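Local coordinates for CBS domain-containing protein (PDB 6XNU) that binds the second messenger c-di-AMP and takes part in controlling (p)ppGpp and c-di-AMP homeostasis in Listeria monocytogenes, at residues 72-75 with 76-80. Sequence-based numbering, arbitrary orientation.
Sequences GLIS and AAMIT
Ser-75 N-caps helix 76-82 at its junction with the preceding strand, the strand-to-helix connection of a CBS-domain fold; the axes of 72-75 and 76-80 make an angle of 79°. Two hydrogen bonds tie the first helical turn to this one serine. A chi1 of 69° turns OG toward the helix, where it accepts from Met-78 N (N to OG 3.2 Å, 163° at the hydrogen). Ser-75 O accepts from Ile-79 N, the first i to i+4 bond of the helix. The Met-78 side chain, extended beyond CG, reaches back along the strand in van der Waals contact with the cap and the backbone: CG is 3.3 Å from Ser-75 OG, and SD is 3.7 Å from Ile-74 CA and 3.5 Å from Leu-73 O. Apolar contact joins Ile-74 to Ile-79. With CG1 anti to the backbone N, Ile-74 sends CG1 and CD1 to Ile-79 and crosses it at about a right angle, CD1 lying 3.7 Å from Ile-79 CG1. Ile-74 also packs on Val-99 and Val-102 of helix 99-102, and Ile-79 on Leu-46 and Leu-50 of helix 46-56, so the pair joins the sheet to both helices. Ala-76 packs on Ala-76 of the second subunit, which places the turn at the dimer interface. Within the helix, Ala-76 O receives Thr-80 N and, from the opposite face of its carbonyl plane, Thr-80 OG1, whose bond to Ala-76 O is 3.0 Å long.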
ATOM      1  N   GLY A  72      12.122  -9.909  -7.543  1.00 27.15           N
ATOM      2  CA  GLY A  72      12.044  -8.534  -7.088  1.00 27.90           C
ATOM      3  C   GLY A  72      10.619  -8.145  -6.767  1.00 27.31           C
ATOM      4  O   GLY A  72       9.683  -8.935  -6.917  1.00 25.39           O
ATOM      5  N   LEU A  73      10.484  -6.906  -6.305  1.00 25.55           N
ATOM      6  CA  LEU A  73       9.208  -6.286  -5.977  1.00 23.32           C
ATOM      7  C   LEU A  73       9.159  -4.949  -6.689  1.00 26.31           C
ATOM      8  O   LEU A  73      10.178  -4.257  -6.780  1.00 27.48           O
ATOM      9  CB  LEU A  73       9.048  -6.083  -4.468  1.00 23.30           C
ATOM     10  CG  LEU A  73       9.029  -7.332  -3.581  1.00 25.71           C
ATOM     11  CD1 LEU A  73       9.100  -6.940  -2.117  1.00 31.05           C
ATOM     12  CD2 LEU A  73       7.775  -8.140  -3.873  1.00 28.06           C
ATOM     13  N   ILE A  74       7.989  -4.594  -7.218  1.00 24.00           N
ATOM     14  CA  ILE A  74       7.856  -3.358  -7.975  1.00 22.72           C
ATOM     15  C   ILE A  74       6.561  -2.648  -7.598  1.00 25.50           C
ATOM     16  O   ILE A  74       5.540  -3.277  -7.301  1.00 25.47           O
ATOM     17  CB  ILE A  74       7.945  -3.614  -9.502  1.00 23.86           C
ATOM     18  CG1 ILE A  74       8.144  -2.308 -10.276  1.00 26.09           C
ATOM     19  CG2 ILE A  74       6.722  -4.377 -10.007  1.00 26.93           C
ATOM     20  CD1 ILE A  74       8.451  -2.542 -11.759  1.00 26.11           C
ATOM     21  N   SER A  75       6.622  -1.318  -7.603  1.00 22.90           N
ATOM     22  CA  SER A  75       5.486  -0.468  -7.279  1.00 22.58           C
ATOM     23  C   SER A  75       5.394   0.665  -8.289  1.00 23.74           C
ATOM     24  O   SER A  75       6.332   0.947  -9.035  1.00 25.46           O
ATOM     25  CB  SER A  75       5.614   0.130  -5.882  1.00 27.34           C
ATOM     26  OG  SER A  75       6.667   1.082  -5.864  1.00 25.65           O
ATOM     27  N   ALA A  76       4.246   1.347  -8.280  1.00 23.09           N
ATOM     28  CA  ALA A  76       4.087   2.521  -9.129  1.00 23.36           C
ATOM     29  C   ALA A  76       5.083   3.619  -8.776  1.00 23.81           C
ATOM     30  O   ALA A  76       5.551   4.336  -9.671  1.00 26.39           O
ATOM     31  CB  ALA A  76       2.660   3.059  -9.028  1.00 24.43           C
ATOM     32  N   ALA A  77       5.429   3.768  -7.493  1.00 24.22           N
ATOM     33  CA  ALA A  77       6.371   4.818  -7.116  1.00 27.62           C
ATOM     34  C   ALA A  77       7.755   4.536  -7.682  1.00 24.77           C
ATOM     35  O   ALA A  77       8.442   5.454  -8.139  1.00 28.19           O
ATOM     36  CB  ALA A  77       6.437   4.961  -5.598  1.00 25.79           C
ATOM     37  N   MET A  78       8.171   3.268  -7.687  1.00 23.81           N
ATOM     38  CA  MET A  78       9.467   2.925  -8.266  1.00 26.46           C
ATOM     39  C   MET A  78       9.493   3.218  -9.755  1.00 26.95           C
ATOM     40  O   MET A  78      10.495   3.711 -10.290  1.00 29.61           O
ATOM     41  CB  MET A  78       9.771   1.447  -8.033  1.00 26.04           C
ATOM     42  CG  MET A  78       9.899   1.025  -6.604  1.00 27.22           C
ATOM     43  SD  MET A  78      10.147  -0.766  -6.563  1.00 28.14           S
ATOM     44  CE  MET A  78       9.496  -1.153  -4.942  1.00 30.10           C
ATOM     45  N   ILE A  79       8.394   2.914 -10.440  1.00 25.36           N
ATOM     46  CA  ILE A  79       8.309   3.135 -11.880  1.00 25.47           C
ATOM     47  C   ILE A  79       8.326   4.627 -12.194  1.00 29.14           C
ATOM     48  O   ILE A  79       9.083   5.089 -13.058  1.00 31.66           O
ATOM     49  CB  ILE A  79       7.040   2.454 -12.428  1.00 28.46           C
ATOM     50  CG1 ILE A  79       7.191   0.931 -12.386  1.00 30.43           C
ATOM     51  CG2 ILE A  79       6.683   2.984 -13.804  1.00 29.85           C
ATOM     52  CD1 ILE A  79       5.888   0.195 -12.598  1.00 31.31           C
ATOM     53  N   THR A  80       7.498   5.404 -11.493  1.00 25.90           N
ATOM     54  CA  THR A  80       7.373   6.824 -11.826  1.00 25.84           C
ATOM     55  C   THR A  80       8.636   7.592 -11.454  1.00 28.53           C
ATOM     56  O   THR A  80       9.024   8.534 -12.158  1.00 31.30           O
ATOM     57  CB  THR A  80       6.153   7.424 -11.129  1.00 28.84           C
ATOM     58  OG1 THR A  80       4.994   6.653 -11.465  1.00 31.31           O
ATOM     59  CG2 THR A  80       5.938   8.863 -11.579  1.00 30.24           C
TER